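Long-range contacts in flagellin B1 (PDB 5YA6), which binds a calcium ion and probably assembles with other flagellin subunits into the archaellum, the swimming filament of archaea: residues T25-A33 with F128-S136; I45-Y56 with S136-F146. All coordinates share one frame; numbering follows the deposited sequence.

Interaction 1: residues T25-A33 with F128-S136; sequences TLGGIDKLA and FNKAIPTRS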
loop_
_atom_site.group_PDB
_atom_site.type_symbol
_atom_site.label_atom_id
_atom_site.label_comp_id
_atom_site.label_asym_id
_atom_site.label_seq_id
_atom_site.Cartn_x
_atom_site.Cartn_y
_atom_site.Cartn_z
ATOM N N THR B 25 20.836 3.373 -17.429
ATOM C CA THR B 25 20.372 3.882 -18.717
ATOM C C THR B 25 18.907 4.200 -18.778
ATOM O O THR B 25 18.434 4.862 -19.702
ATOM C CB THR B 25 20.766 2.927 -19.895
ATOM O OG1 THR B 25 19.930 1.743 -19.912
ATOM C CG2 THR B 25 22.203 2.519 -19.825
ATOM N N LEU B 26 18.136 3.690 -17.802
ATOM C CA LEU B 26 16.722 3.990 -17.738
ATOM C C LEU B 26 16.380 4.969 -16.620
ATOM O O LEU B 26 15.223 5.354 -16.476
ATOM C CB LEU B 26 15.953 2.682 -17.537
ATOM C CG LEU B 26 15.872 1.715 -18.749
ATOM C CD1 LEU B 26 15.161 0.434 -18.321
ATOM C CD2 LEU B 26 15.201 2.397 -19.900
ATOM N N GLY B 27 17.376 5.292 -15.811
ATOM C CA GLY B 27 17.284 6.348 -14.780
ATOM C C GLY B 27 16.561 5.952 -13.515
ATOM O O GLY B 27 15.971 6.828 -12.838
ATOM N N GLY B 28 16.532 4.659 -13.241
ATOM C CA GLY B 28 15.725 4.163 -12.138
ATOM C C GLY B 28 15.651 2.678 -11.958
ATOM O O GLY B 28 16.321 1.903 -12.668
ATOM N N ILE B 29 14.768 2.275 -11.041
ATOM C CA ILE B 29 14.536 0.875 -10.810
ATOM C C ILE B 29 13.575 0.282 -11.851
ATOM O O ILE B 29 12.421 0.729 -11.942
ATOM C CB ILE B 29 14.091 0.624 -9.349
ATOM C CG1 ILE B 29 15.305 0.942 -8.449
ATOM C CG2 ILE B 29 13.521 -0.784 -9.160
ATOM C CD1 ILE B 29 14.991 0.869 -7.006
ATOM N N ASP B 30 14.065 -0.656 -12.650
ATOM C CA ASP B 30 13.237 -1.195 -13.717
ATOM C C ASP B 30 12.588 -2.524 -13.345
ATOM O O ASP B 30 11.676 -2.948 -14.006
ATOM C CB ASP B 30 14.045 -1.322 -15.017
ATOM C CG ASP B 30 15.165 -2.342 -14.903
ATOM O OD1 ASP B 30 15.955 -2.199 -13.985
ATOM O OD2 ASP B 30 15.256 -3.310 -15.705
ATOM N N LYS B 31 13.095 -3.214 -12.320
ATOM C CA LYS B 31 12.615 -4.509 -11.939
ATOM C C LYS B 31 12.596 -4.642 -10.423
ATOM O O LYS B 31 13.483 -4.024 -9.708
ATOM C CB LYS B 31 13.461 -5.642 -12.516
ATOM C CG LYS B 31 13.413 -5.837 -14.022
ATOM C CD LYS B 31 14.379 -6.966 -14.397
ATOM C CE LYS B 31 14.094 -7.445 -15.765
ATOM N NZ LYS B 31 15.074 -8.520 -16.151
ATOM N N LEU B 32 11.605 -5.386 -9.926
ATOM C CA LEU B 32 11.415 -5.643 -8.466
ATOM C C LEU B 32 11.444 -7.142 -8.240
ATOM O O LEU B 32 10.941 -7.910 -9.056
ATOM C CB LEU B 32 10.097 -5.088 -7.911
ATOM C CG LEU B 32 9.914 -3.585 -8.038
ATOM C CD1 LEU B 32 8.500 -3.211 -7.741
ATOM C CD2 LEU B 32 10.896 -2.847 -7.135
ATOM N N ALA B 33 11.928 -7.549 -7.085
ATOM C CA ALA B 33 11.889 -8.928 -6.646
ATOM C C ALA B 33 11.306 -8.916 -5.231
ATOM O O ALA B 33 11.947 -8.386 -4.265
ATOM C CB ALA B 33 13.289 -9.543 -6.676
ATOM N N PHE B 128 4.700 0.181 -14.879
ATOM C CA PHE B 128 4.538 1.594 -14.598
ATOM C C PHE B 128 4.838 2.468 -15.791
ATOM O O PHE B 128 4.687 3.669 -15.682
ATOM C CB PHE B 128 5.445 1.987 -13.396
ATOM C CG PHE B 128 5.200 1.174 -12.121
ATOM C CD1 PHE B 128 3.932 0.866 -11.677
ATOM C CD2 PHE B 128 6.265 0.695 -11.381
ATOM C CE1 PHE B 128 3.725 0.143 -10.498
ATOM C CE2 PHE B 128 6.058 -0.016 -10.218
ATOM C CZ PHE B 128 4.780 -0.314 -9.781
ATOM N N ASN B 129 5.327 1.857 -16.876
ATOM C CA ASN B 129 5.725 2.505 -18.114
ATOM C C ASN B 129 6.920 3.426 -17.991
ATOM O O ASN B 129 7.147 4.272 -18.818
ATOM C CB ASN B 129 4.500 3.207 -18.747
ATOM C CG ASN B 129 3.588 2.207 -19.395
ATOM O OD1 ASN B 129 2.564 1.847 -18.831
ATOM N ND2 ASN B 129 4.008 1.694 -20.530
ATOM N N LYS B 130 7.693 3.251 -16.925
ATOM C CA LYS B 130 8.960 3.947 -16.740
ATOM C C LYS B 130 9.653 3.320 -15.558
ATOM O O LYS B 130 9.007 2.576 -14.797
ATOM C CB LYS B 130 8.740 5.433 -16.407
ATOM C CG LYS B 130 7.815 5.666 -15.215
ATOM C CD LYS B 130 8.224 6.943 -14.473
ATOM C CE LYS B 130 7.160 7.395 -13.472
ATOM N NZ LYS B 130 5.928 7.876 -14.159
ATOM N N ALA B 131 10.958 3.592 -15.418
ATOM C CA ALA B 131 11.678 3.068 -14.272
ATOM C C ALA B 131 11.316 3.927 -13.068
ATOM O O ALA B 131 10.944 5.072 -13.216
ATOM C CB ALA B 131 13.169 3.061 -14.533
ATOM N N ILE B 132 11.392 3.345 -11.879
ATOM C CA ILE B 132 10.996 4.078 -10.675
ATOM C C ILE B 132 12.119 5.012 -10.229
ATOM O O ILE B 132 13.245 4.553 -9.945
ATOM C CB ILE B 132 10.656 3.112 -9.545
ATOM C CG1 ILE B 132 9.593 2.065 -9.989
ATOM C CG2 ILE B 132 10.218 3.892 -8.341
ATOM C CD1 ILE B 132 9.558 0.900 -9.050
ATOM N N PRO B 133 11.845 6.324 -10.202
ATOM C CA PRO B 133 12.924 7.238 -9.820
ATOM C C PRO B 133 13.155 7.282 -8.330
ATOM O O PRO B 133 12.437 6.647 -7.531
ATOM C CB PRO B 133 12.422 8.589 -10.323
ATOM C CG PRO B 133 10.978 8.469 -10.401
ATOM C CD PRO B 133 10.613 7.035 -10.590
ATOM N N THR B 134 14.185 7.993 -7.938
ATOM C CA THR B 134 14.541 8.109 -6.541
ATOM C C THR B 134 13.385 8.761 -5.730
ATOM O O THR B 134 12.571 9.523 -6.271
ATOM C CB THR B 134 15.805 8.996 -6.415
ATOM O OG1 THR B 134 15.584 10.251 -7.044
ATOM C CG2 THR B 134 16.997 8.327 -6.993
ATOM N N ARG B 135 13.314 8.379 -4.449
ATOM C CA ARG B 135 12.381 8.968 -3.454
ATOM C C ARG B 135 10.935 8.692 -3.802
ATOM O O ARG B 135 10.074 9.531 -3.547
ATOM C CB ARG B 135 12.624 10.456 -3.284
ATOM C CG ARG B 135 14.058 10.762 -2.886
ATOM C CD ARG B 135 14.107 12.090 -2.163
ATOM N NE ARG B 135 13.806 13.195 -3.050
ATOM C CZ ARG B 135 13.435 14.412 -2.667
ATOM N NH1 ARG B 135 13.209 15.377 -3.614
ATOM N NH2 ARG B 135 13.290 14.679 -1.352
ATOM N N SER B 136 10.653 7.517 -4.380
ATOM C CA SER B 136 9.348 7.171 -4.841
ATOM C C SER B 136 8.659 6.218 -3.809
ATOM O O SER B 136 9.200 5.181 -3.384
ATOM C CB SER B 136 9.399 6.430 -6.142
ATOM O OG SER B 136 9.673 7.289 -7.242
HETATM O O HOH W 1 12.709 5.037 -17.326
#

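Interaction 2: residues I45-Y56 with S136-F146; sequences IDLKNAKLFLIY and SEVSGQFQPEF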
loop_
_atom_site.group_PDB
_atom_site.type_symbol
_atom_site.label_atom_id
_atom_site.label_comp_id
_atom_site.label_asym_id
_atom_site.label_seq_id
_atom_site.Cartn_x
_atom_site.Cartn_y
_atom_site.Cartn_z
ATOM N N ILE B 45 -0.871 -22.846 0.809
ATOM C CA ILE B 45 -1.579 -21.812 0.080
ATOM C C ILE B 45 -1.317 -21.921 -1.428
ATOM O O ILE B 45 -0.171 -21.931 -1.882
ATOM C CB ILE B 45 -1.125 -20.447 0.575
ATOM C CG1 ILE B 45 -1.532 -20.280 2.056
ATOM C CG2 ILE B 45 -1.775 -19.289 -0.230
ATOM C CD1 ILE B 45 -0.746 -19.185 2.707
ATOM N N ASP B 46 -2.387 -21.958 -2.191
ATOM C CA ASP B 46 -2.311 -21.994 -3.649
ATOM C C ASP B 46 -2.040 -20.554 -4.120
ATOM O O ASP B 46 -2.847 -19.643 -3.808
ATOM C CB ASP B 46 -3.663 -22.498 -4.192
ATOM C CG ASP B 46 -3.745 -22.541 -5.703
ATOM O OD1 ASP B 46 -2.719 -22.424 -6.377
ATOM O OD2 ASP B 46 -4.899 -22.695 -6.215
ATOM N N LEU B 47 -0.958 -20.350 -4.885
ATOM C CA LEU B 47 -0.576 -19.036 -5.446
ATOM C C LEU B 47 -1.167 -18.742 -6.802
ATOM O O LEU B 47 -1.124 -17.609 -7.290
ATOM C CB LEU B 47 0.974 -18.902 -5.523
ATOM C CG LEU B 47 1.716 -18.960 -4.184
ATOM C CD1 LEU B 47 3.169 -18.643 -4.321
ATOM C CD2 LEU B 47 1.102 -17.960 -3.162
ATOM N N LYS B 48 -1.766 -19.768 -7.447
ATOM C CA LYS B 48 -2.087 -19.636 -8.843
ATOM C C LYS B 48 -3.151 -18.571 -9.136
ATOM O O LYS B 48 -3.079 -17.975 -10.218
ATOM C CB LYS B 48 -2.460 -21.017 -9.461
ATOM C CG LYS B 48 -1.274 -21.936 -9.573
ATOM C CD LYS B 48 -1.562 -23.342 -10.110
ATOM C CE LYS B 48 -2.514 -24.177 -9.245
ATOM N NZ LYS B 48 -1.941 -24.485 -7.927
ATOM N N ASN B 49 -4.062 -18.230 -8.211
ATOM C CA ASN B 49 -5.019 -17.101 -8.421
ATOM C C ASN B 49 -4.682 -15.857 -7.625
ATOM O O ASN B 49 -5.494 -14.949 -7.503
ATOM C CB ASN B 49 -6.423 -17.586 -8.030
ATOM C CG ASN B 49 -6.866 -18.650 -8.941
ATOM O OD1 ASN B 49 -6.865 -19.832 -8.586
ATOM N ND2 ASN B 49 -7.098 -18.273 -10.186
ATOM N N ALA B 50 -3.473 -15.819 -7.092
ATOM C CA ALA B 50 -3.069 -14.745 -6.195
ATOM C C ALA B 50 -2.856 -13.487 -6.991
ATOM O O ALA B 50 -2.333 -13.517 -8.130
ATOM C CB ALA B 50 -1.805 -15.138 -5.420
ATOM N N LYS B 51 -3.257 -12.333 -6.440
ATOM C CA LYS B 51 -3.173 -11.099 -7.127
ATOM C C LYS B 51 -2.200 -10.219 -6.355
ATOM O O LYS B 51 -2.201 -10.231 -5.135
ATOM C CB LYS B 51 -4.525 -10.438 -7.220
ATOM C CG LYS B 51 -5.474 -11.191 -8.187
ATOM C CD LYS B 51 -6.946 -10.913 -7.978
ATOM C CE LYS B 51 -7.808 -11.633 -9.027
ATOM N NZ LYS B 51 -7.535 -13.120 -9.206
ATOM N N LEU B 52 -1.362 -9.551 -7.101
ATOM C CA LEU B 52 -0.440 -8.585 -6.611
ATOM C C LEU B 52 -0.989 -7.193 -6.947
ATOM O O LEU B 52 -1.069 -6.792 -8.115
ATOM C CB LEU B 52 0.929 -8.811 -7.216
ATOM C CG LEU B 52 2.022 -7.819 -6.778
ATOM C CD1 LEU B 52 2.224 -7.905 -5.251
ATOM C CD2 LEU B 52 3.313 -8.090 -7.507
ATOM N N PHE B 53 -1.230 -6.400 -5.899
ATOM C CA PHE B 53 -1.733 -5.011 -6.021
ATOM C C PHE B 53 -0.610 -4.073 -5.734
ATOM O O PHE B 53 0.051 -4.254 -4.723
ATOM C CB PHE B 53 -2.902 -4.817 -5.009
ATOM C CG PHE B 53 -4.102 -5.721 -5.242
ATOM C CD1 PHE B 53 -5.171 -5.330 -6.060
ATOM C CD2 PHE B 53 -4.195 -6.918 -4.625
ATOM C CE1 PHE B 53 -6.243 -6.195 -6.299
ATOM C CE2 PHE B 53 -5.277 -7.778 -4.834
ATOM C CZ PHE B 53 -6.320 -7.402 -5.664
ATOM N N LEU B 54 -0.319 -3.147 -6.616
ATOM C CA LEU B 54 0.720 -2.170 -6.403
ATOM C C LEU B 54 0.243 -0.755 -6.735
ATOM O O LEU B 54 -0.075 -0.489 -7.883
ATOM C CB LEU B 54 1.880 -2.452 -7.316
ATOM C CG LEU B 54 2.645 -3.763 -7.069
ATOM C CD1 LEU B 54 3.658 -4.000 -8.198
ATOM C CD2 LEU B 54 3.369 -3.709 -5.744
ATOM N N ILE B 55 0.367 0.175 -5.801
ATOM C CA ILE B 55 0.078 1.574 -6.060
ATOM C C ILE B 55 1.383 2.362 -6.214
ATOM O O ILE B 55 2.310 2.281 -5.401
ATOM C CB ILE B 55 -0.689 2.182 -4.847
ATOM C CG1 ILE B 55 -1.971 1.441 -4.527
ATOM C CG2 ILE B 55 -0.964 3.696 -5.066
ATOM C CD1 ILE B 55 -2.464 1.558 -3.089
ATOM N N TYR B 56 1.457 3.179 -7.295
ATOM C CA TYR B 56 2.635 3.997 -7.554
ATOM C C TYR B 56 2.160 5.133 -8.484
ATOM O O TYR B 56 1.461 4.889 -9.456
ATOM C CB TYR B 56 3.854 3.164 -8.129
ATOM C CG TYR B 56 4.913 4.077 -8.694
ATOM C CD1 TYR B 56 5.632 4.944 -7.900
ATOM C CD2 TYR B 56 5.126 4.156 -10.089
ATOM C CE1 TYR B 56 6.506 5.884 -8.415
ATOM C CE2 TYR B 56 6.062 5.022 -10.602
ATOM C CZ TYR B 56 6.749 5.899 -9.798
ATOM O OH TYR B 56 7.563 6.851 -10.322
ATOM N N SER B 136 10.653 7.517 -4.380
ATOM C CA SER B 136 9.348 7.171 -4.841
ATOM C C SER B 136 8.659 6.218 -3.809
ATOM O O SER B 136 9.200 5.181 -3.384
ATOM C CB SER B 136 9.399 6.430 -6.142
ATOM O OG SER B 136 9.673 7.289 -7.242
ATOM N N GLU B 137 7.389 6.502 -3.532
ATOM C CA GLU B 137 6.594 5.655 -2.621
ATOM C C GLU B 137 5.909 4.543 -3.407
ATOM O O GLU B 137 5.177 4.784 -4.375
ATOM C CB GLU B 137 5.471 6.452 -1.958
ATOM C CG GLU B 137 5.946 7.609 -1.148
ATOM C CD GLU B 137 6.592 7.231 0.135
ATOM O OE1 GLU B 137 6.894 6.038 0.394
ATOM O OE2 GLU B 137 6.855 8.178 0.923
ATOM N N VAL B 138 6.099 3.308 -2.947
ATOM C CA VAL B 138 5.418 2.148 -3.484
ATOM C C VAL B 138 4.709 1.375 -2.393
ATOM O O VAL B 138 5.322 1.096 -1.364
ATOM C CB VAL B 138 6.430 1.164 -4.199
ATOM C CG1 VAL B 138 5.639 0.036 -4.857
ATOM C CG2 VAL B 138 7.140 1.928 -5.322
ATOM N N SER B 139 3.433 1.064 -2.613
ATOM C CA SER B 139 2.571 0.393 -1.605
ATOM C C SER B 139 1.857 -0.762 -2.288
ATOM O O SER B 139 1.531 -0.712 -3.486
ATOM C CB SER B 139 1.528 1.378 -1.043
ATOM O OG SER B 139 2.180 2.487 -0.524
ATOM N N GLY B 140 1.642 -1.855 -1.589
ATOM C CA GLY B 140 0.941 -2.986 -2.231
ATOM C C GLY B 140 0.638 -4.131 -1.296
ATOM O O GLY B 140 1.073 -4.137 -0.148
ATOM N N GLN B 141 -0.096 -5.139 -1.801
ATOM C CA GLN B 141 -0.390 -6.331 -1.059
ATOM C C GLN B 141 -0.374 -7.476 -2.089
ATOM O O GLN B 141 -0.726 -7.293 -3.254
ATOM C CB GLN B 141 -1.769 -6.305 -0.373
ATOM C CG GLN B 141 -1.828 -5.184 0.719
ATOM C CD GLN B 141 -3.121 -5.267 1.526
ATOM O OE1 GLN B 141 -3.916 -6.185 1.357
ATOM N NE2 GLN B 141 -3.300 -4.322 2.474
ATOM N N PHE B 142 0.095 -8.645 -1.608
ATOM C CA PHE B 142 0.004 -9.921 -2.364
ATOM C C PHE B 142 -1.005 -10.812 -1.695
ATOM O O PHE B 142 -0.799 -11.267 -0.574
ATOM C CB PHE B 142 1.359 -10.585 -2.410
ATOM C CG PHE B 142 1.379 -11.836 -3.301
ATOM C CD1 PHE B 142 0.958 -11.755 -4.598
ATOM C CD2 PHE B 142 1.876 -13.043 -2.826
ATOM C CE1 PHE B 142 0.978 -12.859 -5.420
ATOM C CE2 PHE B 142 1.924 -14.141 -3.672
ATOM C CZ PHE B 142 1.486 -14.043 -4.955
ATOM N N GLN B 143 -2.131 -11.019 -2.386
ATOM C CA GLN B 143 -3.310 -11.609 -1.813
ATOM C C GLN B 143 -3.690 -12.920 -2.570
ATOM O O GLN B 143 -4.246 -12.881 -3.644
ATOM C CB GLN B 143 -4.447 -10.616 -1.954
ATOM C CG GLN B 143 -5.752 -11.130 -1.312
ATOM C CD GLN B 143 -5.667 -11.382 0.158
ATOM O OE1 GLN B 143 -5.610 -10.443 0.984
ATOM N NE2 GLN B 143 -5.627 -12.685 0.525
ATOM N N PRO B 144 -3.405 -14.021 -1.971
ATOM C CA PRO B 144 -3.960 -15.253 -2.539
ATOM C C PRO B 144 -5.465 -15.330 -2.324
ATOM O O PRO B 144 -6.053 -14.591 -1.524
ATOM C CB PRO B 144 -3.277 -16.342 -1.672
ATOM C CG PRO B 144 -1.988 -15.711 -1.322
ATOM C CD PRO B 144 -2.519 -14.311 -0.867
ATOM N N GLU B 145 -6.082 -16.278 -2.989
ATOM C CA GLU B 145 -7.502 -16.426 -2.830
ATOM C C GLU B 145 -7.906 -16.626 -1.373
ATOM O O GLU B 145 -8.906 -16.011 -0.902
ATOM C CB GLU B 145 -7.998 -17.549 -3.720
ATOM C CG GLU B 145 -9.519 -17.748 -3.617
ATOM C CD GLU B 145 -10.028 -18.886 -4.496
ATOM O OE1 GLU B 145 -11.276 -19.143 -4.454
ATOM O OE2 GLU B 145 -9.230 -19.517 -5.228
ATOM N N PHE B 146 -7.164 -17.487 -0.693
ATOM C CA PHE B 146 -7.416 -17.854 0.687
ATOM C C PHE B 146 -6.259 -17.403 1.563
ATOM O O PHE B 146 -5.075 -17.428 1.140
ATOM C CB PHE B 146 -7.620 -19.357 0.808
ATOM C CG PHE B 146 -8.797 -19.871 0.036
ATOM C CD1 PHE B 146 -10.079 -19.598 0.450
ATOM C CD2 PHE B 146 -8.621 -20.604 -1.114
ATOM C CE1 PHE B 146 -11.162 -20.065 -0.263
ATOM C CE2 PHE B 146 -9.691 -21.041 -1.852
ATOM C CZ PHE B 146 -10.969 -20.798 -1.423
HETATM O O HOH W 2 -5.205 -19.449 -2.116
HETATM O O HOH W 3 -4.596 -17.950 -5.105
HETATM O O HOH W 4 -6.586 -20.467 -4.765
#

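Interaction 1: residues T25-A33 with F128-S136
The peptide plane joining Gly28 to Ile29 is met on one face by the methyl group of Ala131, whose CB stands almost straight above Gly28 C at 3.6 Å. At the edge of this peptide Ile29 N gives a hydrogen bond to Ile132 O at 3.0 Å; from the following peptide Ile29 O takes Ile132 N at 2.8 Å, nearly straight (171°). Each donor is tilted moderately from the plane of the carbonyl it meets, and Ile132 O takes a further bond from Tyr160 OH. This is a single antiparallel bridge, made at the start of strand 28-38, next to a G1 beta bulge whose Gly27 and Gly28 both face Asp23. At Gly28 any CB would run into Ile132 O and the Ala131 methyl. The side chains of this hydrogen-bonded pair pack with Ile29 CB 4.2 Å from Ile132 CB. With chi1 at -54°, CG1 of Ile132 sits beside its own backbone N and therefore against Ile29 O, while CD1 continues toward Leu32 CD2. Ile29 and Leu32 also rest on Leu167 of strand 164-168. Beyond the bridge, one water donates to Leu26 O at 2.7 Å and accepts from Ala131 N. In the loop following Ile132, Ser136 OG turns back to Pro133 O, 2.9 Å away and above its carbonyl plane.

Interaction 2: residues I45-Y56 with S136-F146
Ser136 lays its CB 3.7 Å from Tyr56 CE1, and Glu137 O lies at the edge of the same ring, in its plane. Val138 packs lightly, CG2 on Tyr56 CD1 and CG1 toward Leu54 CD2. Ser139 and Ile55 pair through two backbone bonds, the shorter being 2.7 Å from Ile55 N to Ser139 O. Gly140 brings its CA to 2.9 Å from Phe53 O, where a CB would collide. Gln141 O receives Phe53 N almost head-on and also lies at the edge of the Phe53 ring. Strands 137-143 and 51-56 are antiparallel neighbours (164°) within the large mixed sheet, between strands 150-155 and 59-69. The Ser139 and Gln141 face meets the second subunit: Gln141 NE2 bonds to Ser139 OG and Glu137 O of that chain, while Ser139 OG also bonds to Gln153 NE2 of its own chain. Phe142 points to the other face; with CG anti to the backbone N (chi1 -174°), its ring swings across to the type I turn Leu47-Ala50, placing CZ 3.5 Å from Ala50 CB and CE2 3.9 Å from Leu47 CD2. Tyr95 meets this ring edge-to-face. An alanine here would remove the ring and would probably leave Leu47 and Ala50 facing a gap. Gln143 bends at chi2 to give NE2 to Pro144 O, in plane and on a lone pair, and NE2 also bonds to Gly147 O. Pro144 sets CB 3.6 Å from Ile45 CG2. Past it, two waters that donate to Asp46 O accept from Glu145 N and Phe146 N, and a third donates to Asp46 OD2 and Glu145 OE2.

Both contacts are largely buried and reach the same mixed sheet, but their chemistry differs. Interaction 1 is small, fastening the loop that follows helix 124-128 to the start of strand 28-38 through one bridge and aliphatic packing; no other chain of the assembly touches it. Interaction 2 joins two neighbouring strands over five bridges, buries nearly three times the surface, and faces the second subunit on one side. Its end at the 47-50 turn mixes apolar packing with water bridges, and there the side chain of Leu47 is about 10 Å from the bound calcium ion. Ser136 belongs to both contacts, and Tyr56 connects them, its ring meeting Phe128 and its hydroxyl end packing against Lys130 and Pro133.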